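Long-range contacts in DUF1993 domain-containing protein (Shewanella denitrificans, PDB 2OQM), which is of unknown function but belongs to the DUF1993 family and adopts the four-helix architecture of DinB-like proteins: residues Q28-M32 with A154-Y159; I39-A43 with V174-D180; I70-Q74 with D99-T103. One frame throughout, in Å; residues are numbered along the deposited sequence.

In the fold
The chain starts with the long helix 13-50, which supplies one side of two contacts. Interaction 1 closes the loop from 28-32 to 154-159 and joins this helix to helix 146-172 near the centre of the bundle. Interaction 2 starts later on helix 13-50 and ends later in the chain, at 174-180, so the two loops cross. Its centre lies about 17 Å from that of interaction 1. Interaction 3 closes a much shorter loop, from helix 69-87 to the segment before helix 104-119, and falls within both larger loops. Interactions 2 and 3 meet where Phe40 packs on Val73. Thus helix 13-50 is tied to helices 146-172 and 178-182, and helix 69-87 to the following loop.

Interaction 1: Q28-M32 with A154-Y159; sequences QFSKM and AIPNLY. With EDO (1,2-ethanediol), chain G.
Gln28 leaves the backbone with CG opposite N (chi1 180°) and then bends at its second torsion, while Tyr159 keeps CG beside its own N (chi1 -73°), and the amide thereby meets the phenol. Gln28 NE2 donates to Tyr159 OH at 3.0 Å. The acceptor lies in the amide plane, and the N-H arrives from near the plane of the ring. The same hydroxyl forms a short bond of 2.6 Å to O2 of a bound 1,2-ethanediol. Met32, a selenomethionine, crosses the tyrosine at about a right angle. Its SE lies at the ring edge, 3.7 Å from Tyr159 CE1, in a Met-aromatic contact. Next to Tyr159 in the chain, Leu158 CG sits over one face of Phe29 in a CH-pi contact, 4.0 Å from the ring centroid. The two helices run nearly parallel here, within a four-helix bundle, and Tyr159 also packs on Tyr159 of the second subunit. A phenylalanine in place of Tyr159 would probably leave the buried Gln28 NE2 without this acceptor and the diol without its short bond. The diol, probably from the crystallisation liquor, also bonds to Ile151 O of the second subunit. The hydroxyl and Gln28 NE2 thus pair among apolar side chains.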
ATOM      1  N   GLN A  28      11.291   5.305   0.729  1.00 23.93           N
ATOM      2  CA  GLN A  28      10.336   4.345   1.298  1.00 23.99           C
ATOM      3  C   GLN A  28      10.204   3.081   0.497  1.00 24.45           C
ATOM      4  O   GLN A  28      10.080   1.999   1.073  1.00 21.72           O
ATOM      5  CB  GLN A  28       8.963   5.010   1.640  1.00 24.09           C
ATOM      6  CG  GLN A  28       7.943   4.062   2.227  1.00 25.19           C
ATOM      7  CD  GLN A  28       8.269   3.515   3.609  1.00 21.60           C
ATOM      8  OE1 GLN A  28       9.208   3.964   4.317  1.00 24.41           O
ATOM      9  NE2 GLN A  28       7.466   2.553   4.023  1.00 20.27           N
ATOM     10  N   PHE A  29      10.314   3.157  -0.832  1.00 23.11           N
ATOM     11  CA  PHE A  29      10.291   1.940  -1.620  1.00 23.00           C
ATOM     12  C   PHE A  29      11.522   1.076  -1.389  1.00 23.96           C
ATOM     13  O   PHE A  29      11.421  -0.168  -1.442  1.00 22.07           O
ATOM     14  CB  PHE A  29      10.260   2.221  -3.114  1.00 21.56           C
ATOM     15  CG  PHE A  29       8.956   2.795  -3.659  1.00 25.41           C
ATOM     16  CD1 PHE A  29       7.799   2.876  -2.891  1.00 24.45           C
ATOM     17  CD2 PHE A  29       8.896   3.177  -4.993  1.00 28.60           C
ATOM     18  CE1 PHE A  29       6.607   3.379  -3.457  1.00 26.88           C
ATOM     19  CE2 PHE A  29       7.732   3.657  -5.546  1.00 26.25           C
ATOM     20  CZ  PHE A  29       6.580   3.760  -4.757  1.00 25.80           C
ATOM     21  N   SER A  30      12.690   1.703  -1.203  1.00 26.09           N
ATOM     22  CA  SER A  30      13.899   0.951  -0.817  1.00 23.38           C
ATOM     23  C   SER A  30      13.733   0.236   0.538  1.00 23.45           C
ATOM     24  O   SER A  30      14.136  -0.884   0.705  1.00 24.14           O
ATOM     25  CB  SER A  30      15.136   1.869  -0.770  1.00 24.98           C
ATOM     26  OG  SER A  30      15.466   2.392  -2.074  1.00 23.48           O
ATOM     27  N   LYS A  31      13.190   0.927   1.515  1.00 24.27           N
ATOM     28  CA  LYS A  31      12.851   0.322   2.786  1.00 21.68           C
ATOM     29  C   LYS A  31      11.946  -0.865   2.649  1.00 23.83           C
ATOM     30  O   LYS A  31      12.190  -1.903   3.223  1.00 24.06           O
ATOM     31  CB  LYS A  31      12.175   1.346   3.701  1.00 24.36           C
ATOM     32  CG  LYS A  31      11.959   0.816   5.115  1.00 25.28           C
ATOM     33  CD  LYS A  31      11.227   1.830   6.048  1.00 24.13           C
ATOM     34  CE  LYS A  31      11.100   1.309   7.470  1.00 32.55           C
ATOM     35  NZ  LYS A  31      10.157   2.129   8.251  1.00 23.38           N
HETATM   36  N   MSE A  32      10.881  -0.731   1.875  1.00 25.11           N
HETATM   37  CA  MSE A  32       9.916  -1.807   1.741  1.00 23.27           C
HETATM   38  C   MSE A  32      10.528  -2.983   0.980  1.00 22.13           C
HETATM   39  O   MSE A  32      10.165  -4.126   1.239  1.00 22.98           O
HETATM   40  CB  MSE A  32       8.687  -1.317   1.027  1.00 21.51           C
HETATM   41  CG  MSE A  32       7.813  -0.308   1.804  1.00 23.07           C
HETATM   42 SE   MSE A  32       7.241  -1.059   3.496  0.75 19.38          SE
HETATM   43  CE  MSE A  32       6.331  -2.631   2.776  1.00 21.42           C
ATOM     44  N   ALA A 154       1.556   4.337  -8.554  1.00 24.82           N
ATOM     45  CA  ALA A 154       2.784   3.702  -8.116  1.00 26.38           C
ATOM     46  C   ALA A 154       2.743   3.291  -6.650  1.00 21.11           C
ATOM     47  O   ALA A 154       3.080   2.152  -6.314  1.00 22.93           O
ATOM     48  CB  ALA A 154       4.043   4.599  -8.391  1.00 23.00           C
ATOM     49  N   ILE A 155       2.348   4.180  -5.746  1.00 26.68           N
ATOM     50  CA  ILE A 155       2.349   3.800  -4.344  1.00 24.09           C
ATOM     51  C   ILE A 155       1.366   2.649  -4.037  1.00 23.65           C
ATOM     52  O   ILE A 155       1.722   1.641  -3.441  1.00 24.15           O
ATOM     53  CB  ILE A 155       2.162   5.025  -3.389  1.00 23.35           C
ATOM     54  CG1 ILE A 155       3.418   5.938  -3.451  1.00 27.10           C
ATOM     55  CG2 ILE A 155       1.970   4.543  -1.977  1.00 26.29           C
ATOM     56  CD1 ILE A 155       3.275   7.374  -2.837  1.00 25.23           C
ATOM     57  N   PRO A 156       0.093   2.787  -4.429  1.00 26.68           N
ATOM     58  CA  PRO A 156      -0.827   1.639  -4.185  1.00 23.73           C
ATOM     59  C   PRO A 156      -0.364   0.348  -4.754  1.00 25.35           C
ATOM     60  O   PRO A 156      -0.550  -0.675  -4.130  1.00 24.40           O
ATOM     61  CB  PRO A 156      -2.127   2.077  -4.857  1.00 24.21           C
ATOM     62  CG  PRO A 156      -2.067   3.613  -4.780  1.00 26.35           C
ATOM     63  CD  PRO A 156      -0.610   3.984  -4.933  1.00 28.20           C
ATOM     64  N   ASN A 157       0.235   0.376  -5.945  1.00 21.82           N
ATOM     65  CA  ASN A 157       0.676  -0.832  -6.583  1.00 23.85           C
ATOM     66  C   ASN A 157       1.855  -1.506  -5.860  1.00 24.75           C
ATOM     67  O   ASN A 157       1.926  -2.746  -5.737  1.00 24.70           O
ATOM     68  CB  ASN A 157       1.083  -0.529  -8.033  1.00 25.19           C
ATOM     69  CG  ASN A 157      -0.080  -0.692  -9.044  1.00 24.29           C
ATOM     70  OD1 ASN A 157      -0.972  -1.478  -8.836  1.00 30.42           O
ATOM     71  ND2 ASN A 157      -0.039   0.082 -10.137  1.00 26.39           N
ATOM     72  N   LEU A 158       2.797  -0.715  -5.415  1.00 24.49           N
ATOM     73  CA  LEU A 158       3.944  -1.255  -4.695  1.00 24.91           C
ATOM     74  C   LEU A 158       3.453  -1.995  -3.458  1.00 22.76           C
ATOM     75  O   LEU A 158       3.840  -3.135  -3.218  1.00 24.25           O
ATOM     76  CB  LEU A 158       4.889  -0.122  -4.269  1.00 26.54           C
ATOM     77  CG  LEU A 158       6.273  -0.364  -3.649  1.00 27.06           C
ATOM     78  CD1 LEU A 158       6.130  -0.479  -2.178  1.00 25.21           C
ATOM     79  CD2 LEU A 158       7.004  -1.490  -4.246  1.00 30.42           C
ATOM     80  N   TYR A 159       2.571  -1.370  -2.685  1.00 23.35           N
ATOM     81  CA  TYR A 159       2.057  -2.020  -1.463  1.00 23.00           C
ATOM     82  C   TYR A 159       1.145  -3.236  -1.760  1.00 24.50           C
ATOM     83  O   TYR A 159       1.126  -4.195  -0.995  1.00 25.12           O
ATOM     84  CB  TYR A 159       1.360  -1.020  -0.533  1.00 26.03           C
ATOM     85  CG  TYR A 159       2.376  -0.110   0.144  1.00 22.67           C
ATOM     86  CD1 TYR A 159       3.330  -0.616   0.992  1.00 24.00           C
ATOM     87  CD2 TYR A 159       2.464   1.247  -0.177  1.00 25.41           C
ATOM     88  CE1 TYR A 159       4.301   0.190   1.567  1.00 25.25           C
ATOM     89  CE2 TYR A 159       3.438   2.061   0.421  1.00 24.43           C
ATOM     90  CZ  TYR A 159       4.364   1.529   1.270  1.00 25.11           C
ATOM     91  OH  TYR A 159       5.302   2.359   1.905  1.00 23.71           O
TER
HETATM   92  C1  EDO G 176       4.709   5.954   0.081  1.00 36.44           C
HETATM   93  O1  EDO G 176       5.723   5.037  -0.271  1.00 27.42           O
HETATM   94  C2  EDO G 176       4.646   6.103   1.588  1.00 32.08           C
HETATM   95  O2  EDO G 176       4.455   4.837   2.186  1.00 22.78           O

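Interaction 2: I39-A43 with V174-D180; sequences IFDKA and VEVGKKD
Lys42 has the most surface buried, and its ammonium group meets the carboxylate of Asp180 in a salt bridge. Lys42 NZ lies 3.0 Å from Asp180 OD2, on the syn side, with a weak second bond to OD1. The lysine chain bends at its second torsion, and its CD passes 3.4 Å from Glu175 O. One water links Lys42 NZ to Glu175 O, and another links it to Asp180 OD1. Asp180 OD2 also accepts from Gly177 N at 2.8 Å, this time on the anti side. Gly177 is the N-cap of helix 178-182, so this bond ties the N-H of the N-cap residue to a side chain in the first turn. Ile39 forms the apolar side. Its CG2 touches Val176 CG1 at 3.8 Å, and its CG1 lies near Asp180 CB. Val174 CG1 rests against the helix backbone at Ala43 N. Glu175 is the centre of an inverse gamma turn in the connection from helix 146-172. The contact therefore lays this connection and the short C-terminal helix along helix 13-50. One carboxylate oxygen receives both the lysine and the helix-start N-H, an arrangement likely to keep Asp180 ionised.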
ATOM      1  N   ILE A  39      11.256 -10.617   4.885  1.00 29.62           N
ATOM      2  CA  ILE A  39      10.146 -11.559   4.728  1.00 29.23           C
ATOM      3  C   ILE A  39      10.619 -12.916   4.158  1.00 29.67           C
ATOM      4  O   ILE A  39      10.193 -13.973   4.628  1.00 28.61           O
ATOM      5  CB  ILE A  39       9.048 -10.917   3.895  1.00 28.99           C
ATOM      6  CG1 ILE A  39       8.362  -9.810   4.730  1.00 33.62           C
ATOM      7  CG2 ILE A  39       7.953 -11.929   3.453  1.00 31.20           C
ATOM      8  CD1 ILE A  39       7.500  -8.895   3.864  1.00 24.78           C
ATOM      9  N   PHE A  40      11.537 -12.885   3.185  1.00 27.93           N
ATOM     10  CA  PHE A  40      12.040 -14.102   2.573  1.00 26.05           C
ATOM     11  C   PHE A  40      12.999 -14.842   3.445  1.00 27.98           C
ATOM     12  O   PHE A  40      13.146 -16.080   3.324  1.00 28.32           O
ATOM     13  CB  PHE A  40      12.600 -13.809   1.188  1.00 30.07           C
ATOM     14  CG  PHE A  40      11.521 -13.857   0.101  1.00 28.90           C
ATOM     15  CD1 PHE A  40      11.059 -15.074  -0.361  1.00 33.80           C
ATOM     16  CD2 PHE A  40      10.882 -12.718  -0.341  1.00 29.72           C
ATOM     17  CE1 PHE A  40      10.061 -15.149  -1.317  1.00 38.21           C
ATOM     18  CE2 PHE A  40       9.889 -12.791  -1.304  1.00 36.12           C
ATOM     19  CZ  PHE A  40       9.473 -14.008  -1.778  1.00 36.46           C
ATOM     20  N   ASP A  41      13.665 -14.124   4.346  1.00 27.00           N
ATOM     21  CA  ASP A  41      14.441 -14.801   5.369  1.00 27.43           C
ATOM     22  C   ASP A  41      13.536 -15.674   6.239  1.00 25.63           C
ATOM     23  O   ASP A  41      13.903 -16.785   6.595  1.00 24.95           O
ATOM     24  CB  ASP A  41      15.204 -13.823   6.275  1.00 28.22           C
ATOM     25  CG  ASP A  41      16.229 -12.970   5.542  1.00 34.69           C
ATOM     26  OD1 ASP A  41      16.651 -13.278   4.387  1.00 33.03           O
ATOM     27  OD2 ASP A  41      16.596 -11.944   6.168  1.00 35.01           O
ATOM     28  N   LYS A  42      12.357 -15.188   6.607  1.00 28.29           N
ATOM     29  CA  LYS A  42      11.409 -16.037   7.336  1.00 26.77           C
ATOM     30  C   LYS A  42      10.920 -17.204   6.501  1.00 27.35           C
ATOM     31  O   LYS A  42      10.772 -18.293   7.039  1.00 29.62           O
ATOM     32  CB  LYS A  42      10.227 -15.224   7.894  1.00 27.86           C
ATOM     33  CG  LYS A  42      10.723 -14.128   8.844  1.00 36.06           C
ATOM     34  CD  LYS A  42       9.860 -14.044  10.062  1.00 43.50           C
ATOM     35  CE  LYS A  42      10.447 -13.145  11.120  1.00 47.85           C
ATOM     36  NZ  LYS A  42       9.391 -12.795  12.119  1.00 55.49           N
ATOM     37  N   ALA A  43      10.669 -16.984   5.204  1.00 26.65           N
ATOM     38  CA  ALA A  43      10.261 -18.084   4.300  1.00 25.33           C
ATOM     39  C   ALA A  43      11.335 -19.188   4.233  1.00 25.28           C
ATOM     40  O   ALA A  43      11.023 -20.357   4.295  1.00 24.23           O
ATOM     41  CB  ALA A  43       9.914 -17.564   2.918  1.00 27.42           C
ATOM     42  N   VAL A 174       4.099 -19.529   6.709  1.00 21.81           N
ATOM     43  CA  VAL A 174       5.235 -18.749   7.129  1.00 21.15           C
ATOM     44  C   VAL A 174       4.818 -17.753   8.192  1.00 23.14           C
ATOM     45  O   VAL A 174       3.911 -17.001   7.984  1.00 22.80           O
ATOM     46  CB  VAL A 174       5.875 -18.022   5.951  1.00 22.17           C
ATOM     47  CG1 VAL A 174       7.121 -17.178   6.412  1.00 21.23           C
ATOM     48  CG2 VAL A 174       6.267 -19.011   4.936  1.00 21.43           C
ATOM     49  N   GLU A 175       5.532 -17.744   9.315  1.00 23.89           N
ATOM     50  CA  GLU A 175       5.197 -16.876  10.451  1.00 29.80           C
ATOM     51  C   GLU A 175       5.796 -15.483  10.238  1.00 28.30           C
ATOM     52  O   GLU A 175       6.695 -15.068  10.904  1.00 30.18           O
ATOM     53  CB  GLU A 175       5.626 -17.541  11.759  1.00 32.06           C
ATOM     54  CG  GLU A 175       4.778 -18.829  12.075  1.00 35.80           C
ATOM     55  CD  GLU A 175       5.063 -19.473  13.468  1.00 42.71           C
ATOM     56  OE1 GLU A 175       6.043 -19.054  14.148  1.00 54.24           O
ATOM     57  OE2 GLU A 175       4.294 -20.396  13.866  1.00 52.97           O
ATOM     58  N   VAL A 176       5.302 -14.787   9.237  1.00 24.31           N
ATOM     59  CA  VAL A 176       5.706 -13.413   9.023  1.00 25.11           C
ATOM     60  C   VAL A 176       4.633 -12.637   9.717  1.00 26.95           C
ATOM     61  O   VAL A 176       3.483 -13.099   9.791  1.00 28.11           O
ATOM     62  CB  VAL A 176       5.746 -12.981   7.505  1.00 25.39           C
ATOM     63  CG1 VAL A 176       7.062 -13.361   6.874  1.00 32.89           C
ATOM     64  CG2 VAL A 176       4.517 -13.511   6.686  1.00 26.76           C
ATOM     65  N   GLY A 177       4.994 -11.457  10.224  1.00 25.70           N
ATOM     66  CA  GLY A 177       4.055 -10.596  10.929  1.00 23.45           C
ATOM     67  C   GLY A 177       4.133  -9.192  10.413  1.00 24.06           C
ATOM     68  O   GLY A 177       4.972  -8.847   9.578  1.00 24.82           O
ATOM     69  N   LYS A 178       3.253  -8.350  10.909  1.00 26.33           N
ATOM     70  CA  LYS A 178       3.224  -6.943  10.476  1.00 25.19           C
ATOM     71  C   LYS A 178       4.566  -6.208  10.664  1.00 24.59           C
ATOM     72  O   LYS A 178       4.938  -5.396   9.840  1.00 26.38           O
ATOM     73  CB  LYS A 178       2.144  -6.228  11.266  1.00 29.00           C
ATOM     74  CG  LYS A 178       2.041  -4.727  10.980  1.00 36.39           C
ATOM     75  CD  LYS A 178       1.686  -4.449   9.498  1.00 34.47           C
ATOM     76  CE  LYS A 178       0.225  -4.748   9.257  1.00 30.04           C
ATOM     77  NZ  LYS A 178      -0.615  -3.878  10.123  1.00 24.58           N
ATOM     78  N   LYS A 179       5.301  -6.509  11.729  1.00 25.04           N
ATOM     79  CA  LYS A 179       6.620  -5.879  11.923  1.00 27.44           C
ATOM     80  C   LYS A 179       7.584  -6.178  10.781  1.00 25.96           C
ATOM     81  O   LYS A 179       8.461  -5.373  10.491  1.00 26.73           O
ATOM     82  CB  LYS A 179       7.260  -6.271  13.274  1.00 30.43           C
ATOM     83  CG  LYS A 179       6.489  -5.755  14.463  1.00 42.57           C
ATOM     84  N   ASP A 180       7.431  -7.344  10.153  1.00 26.17           N
ATOM     85  CA  ASP A 180       8.300  -7.768   9.064  1.00 23.60           C
ATOM     86  C   ASP A 180       8.006  -6.974   7.829  1.00 22.89           C
ATOM     87  O   ASP A 180       8.917  -6.632   7.074  1.00 24.70           O
ATOM     88  CB  ASP A 180       8.107  -9.258   8.782  1.00 26.16           C
ATOM     89  CG  ASP A 180       8.527 -10.132   9.953  1.00 29.19           C
ATOM     90  OD1 ASP A 180       9.611  -9.890  10.546  1.00 30.10           O
ATOM     91  OD2 ASP A 180       7.738 -11.033  10.303  1.00 22.02           O
TER
HETATM   92  O   HOH W   1       8.474 -15.583  12.961  1.00 44.53           O
HETATM   93  O   HOH W   2      10.350 -10.266  13.223  1.00 63.91           O

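Interaction 3: I70-Q74 with D99-T103; sequences IRQVQ and DSETT
Ile70 to Gln74 form a helical turn, and the irregular segment 99-103 passes beside it in the opposite sense, with the CA atoms of Ile70 and Thr102 7.1 Å apart and those of Gln74 and Asp99 6.9 Å apart. Gln74 carries most of the contact. Its chain is extended beyond CG and carries the amide out to the loop. Gln74 NE2 donates to Glu101 OE1 at 2.8 Å, meeting the anti side of the carboxylate and tilted out of its plane. A weak second bond runs from the same nitrogen to Asp99 O. The Gln74 amide also stacks on the Asp99 carboxylate, the planes 25° apart, with Gln74 CD 3.7 Å from Asp99 OD1. Gln74 OE1 is used too: Arg71 NH1 reaches it at 3.2 Å, in the guanidinium plane and nearly straight (163°). Arg71 bends at its second and third torsions to get there.

The loop leads into helix 104-119 of the bundle. Thr103 is the N-cap of that helix, and its side chain caps a backbone N in the first turn. Glu106 OE1 accepts from Thr103 N in return, in the manner of a capping box. Arg110 of the same helix forms salt bridges to both Asp99 OD1 and Glu101 OE1, so it probably fixes the two carboxylates that Gln74 meets.

Asp99 OD2 lies 3.6 Å from Arg71 NH1, a long salt bridge of charges alone, since the oxygen stands well out of the guanidinium plane. A water bridges the same two atoms. A second water bridges Gln74 NE2 and Asp99 O. Ile70 lies against backbone oxygens of the loop: its CG2 is 3.6 Å from Glu101 O, and its CD1 is near Thr102 O.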
ATOM      1  N   ILE A  70       6.734 -15.512  -7.247  1.00 21.77           N
ATOM      2  CA  ILE A  70       7.862 -15.029  -8.052  1.00 22.80           C
ATOM      3  C   ILE A  70       7.419 -13.753  -8.795  1.00 24.49           C
ATOM      4  O   ILE A  70       8.096 -12.722  -8.790  1.00 23.69           O
ATOM      5  CB  ILE A  70       8.288 -16.072  -9.057  1.00 24.82           C
ATOM      6  CG1 ILE A  70       9.010 -17.236  -8.385  1.00 27.30           C
ATOM      7  CG2 ILE A  70       9.224 -15.411 -10.113  1.00 26.00           C
ATOM      8  CD1 ILE A  70       9.042 -18.575  -9.216  1.00 25.31           C
ATOM      9  N   ARG A  71       6.231 -13.810  -9.373  1.00 25.08           N
ATOM     10  CA  ARG A  71       5.720 -12.695 -10.150  1.00 23.18           C
ATOM     11  C   ARG A  71       5.393 -11.480  -9.326  1.00 23.33           C
ATOM     12  O   ARG A  71       5.680 -10.358  -9.704  1.00 23.56           O
ATOM     13  CB  ARG A  71       4.482 -13.113 -10.971  1.00 27.39           C
ATOM     14  CG  ARG A  71       4.750 -14.062 -12.078  1.00 32.91           C
ATOM     15  CD  ARG A  71       5.449 -13.402 -13.257  1.00 44.77           C
ATOM     16  NE  ARG A  71       4.647 -12.451 -14.017  1.00 53.33           N
ATOM     17  CZ  ARG A  71       4.965 -11.167 -14.263  1.00 54.60           C
ATOM     18  NH1 ARG A  71       6.093 -10.621 -13.790  1.00 53.21           N
ATOM     19  NH2 ARG A  71       4.146 -10.417 -15.020  1.00 50.10           N
ATOM     20  N   GLN A  72       4.815 -11.679  -8.153  1.00 24.21           N
ATOM     21  CA  GLN A  72       4.551 -10.576  -7.264  1.00 25.16           C
ATOM     22  C   GLN A  72       5.836  -9.822  -6.948  1.00 26.41           C
ATOM     23  O   GLN A  72       5.797  -8.588  -6.869  1.00 26.54           O
ATOM     24  CB  GLN A  72       3.922 -11.047  -5.941  1.00 24.23           C
ATOM     25  CG  GLN A  72       2.566 -11.742  -6.004  1.00 27.57           C
ATOM     26  CD  GLN A  72       1.518 -10.840  -6.622  1.00 27.46           C
ATOM     27  OE1 GLN A  72       1.525  -9.640  -6.371  1.00 28.08           O
ATOM     28  NE2 GLN A  72       0.613 -11.406  -7.425  1.00 27.60           N
ATOM     29  N   VAL A  73       6.927 -10.547  -6.689  1.00 24.60           N
ATOM     30  CA  VAL A  73       8.212  -9.928  -6.322  1.00 24.22           C
ATOM     31  C   VAL A  73       8.723  -9.144  -7.520  1.00 24.47           C
ATOM     32  O   VAL A  73       9.144  -7.988  -7.376  1.00 26.07           O
ATOM     33  CB  VAL A  73       9.231 -10.959  -5.827  1.00 24.48           C
ATOM     34  CG1 VAL A  73      10.635 -10.369  -5.660  1.00 21.44           C
ATOM     35  CG2 VAL A  73       8.716 -11.592  -4.471  1.00 25.52           C
ATOM     36  N   GLN A  74       8.646  -9.745  -8.694  1.00 24.80           N
ATOM     37  CA  GLN A  74       9.099  -9.095  -9.902  1.00 25.33           C
ATOM     38  C   GLN A  74       8.316  -7.798 -10.160  1.00 23.03           C
ATOM     39  O   GLN A  74       8.906  -6.757 -10.501  1.00 25.13           O
ATOM     40  CB  GLN A  74       8.961 -10.051 -11.107  1.00 22.47           C
ATOM     41  CG  GLN A  74       9.841 -11.316 -11.052  1.00 22.30           C
ATOM     42  CD  GLN A  74       9.543 -12.317 -12.139  1.00 26.12           C
ATOM     43  OE1 GLN A  74       8.419 -12.407 -12.600  1.00 27.08           O
ATOM     44  NE2 GLN A  74      10.566 -13.065 -12.571  1.00 26.84           N
ATOM     45  N   ASP A  99      12.592 -11.068 -16.572  1.00 46.89           N
ATOM     46  CA  ASP A  99      11.687 -11.849 -15.715  1.00 43.32           C
ATOM     47  C   ASP A  99      11.895 -13.354 -15.789  1.00 41.57           C
ATOM     48  O   ASP A  99      10.959 -14.136 -15.684  1.00 39.88           O
ATOM     49  CB  ASP A  99      10.234 -11.507 -15.998  1.00 43.60           C
ATOM     50  CG  ASP A  99       9.835 -10.146 -15.430  1.00 46.79           C
ATOM     51  OD1 ASP A  99      10.502  -9.651 -14.488  1.00 46.02           O
ATOM     52  OD2 ASP A  99       8.833  -9.586 -15.904  1.00 51.47           O
ATOM     53  N   SER A 100      13.148 -13.750 -15.921  1.00 41.74           N
ATOM     54  CA  SER A 100      13.499 -15.160 -16.055  1.00 41.86           C
ATOM     55  C   SER A 100      13.702 -15.889 -14.722  1.00 39.37           C
ATOM     56  O   SER A 100      14.011 -17.084 -14.721  1.00 39.62           O
ATOM     57  CB  SER A 100      14.806 -15.247 -16.849  1.00 42.62           C
ATOM     58  OG  SER A 100      15.831 -14.501 -16.172  1.00 50.24           O
ATOM     59  N   GLU A 101      13.584 -15.176 -13.595  1.00 35.16           N
ATOM     60  CA  GLU A 101      13.950 -15.736 -12.294  1.00 33.91           C
ATOM     61  C   GLU A 101      13.062 -16.906 -11.916  1.00 35.09           C
ATOM     62  O   GLU A 101      11.839 -16.853 -12.086  1.00 36.16           O
ATOM     63  CB  GLU A 101      13.813 -14.687 -11.184  1.00 32.10           C
ATOM     64  CG  GLU A 101      14.780 -13.521 -11.249  1.00 34.79           C
ATOM     65  CD  GLU A 101      14.301 -12.317 -12.031  1.00 36.91           C
ATOM     66  OE1 GLU A 101      13.252 -12.394 -12.678  1.00 30.52           O
ATOM     67  OE2 GLU A 101      15.019 -11.292 -12.035  1.00 32.16           O
ATOM     68  N   THR A 102      13.668 -17.956 -11.390  1.00 33.97           N
ATOM     69  CA  THR A 102      12.915 -19.103 -10.901  1.00 35.96           C
ATOM     70  C   THR A 102      13.287 -19.491  -9.479  1.00 35.61           C
ATOM     71  O   THR A 102      12.613 -20.323  -8.873  1.00 36.99           O
ATOM     72  CB  THR A 102      13.095 -20.330 -11.841  1.00 35.86           C
ATOM     73  OG1 THR A 102      14.482 -20.665 -11.966  1.00 37.18           O
ATOM     74  CG2 THR A 102      12.565 -20.030 -13.227  1.00 35.82           C
ATOM     75  N   THR A 103      14.348 -18.894  -8.937  1.00 32.47           N
ATOM     76  CA  THR A 103      14.857 -19.289  -7.647  1.00 28.68           C
ATOM     77  C   THR A 103      14.918 -18.118  -6.698  1.00 28.52           C
ATOM     78  O   THR A 103      14.867 -16.953  -7.112  1.00 28.80           O
ATOM     79  CB  THR A 103      16.244 -19.881  -7.759  1.00 30.20           C
ATOM     80  OG1 THR A 103      17.197 -18.834  -8.052  1.00 28.92           O
ATOM     81  CG2 THR A 103      16.264 -21.003  -8.840  1.00 33.71           C
TER
HETATM   82  O   HOH W   3       7.314  -7.719 -14.107  1.00 55.01           O
HETATM   83  O   HOH W   4      10.307 -16.029 -13.924  1.00 53.74           O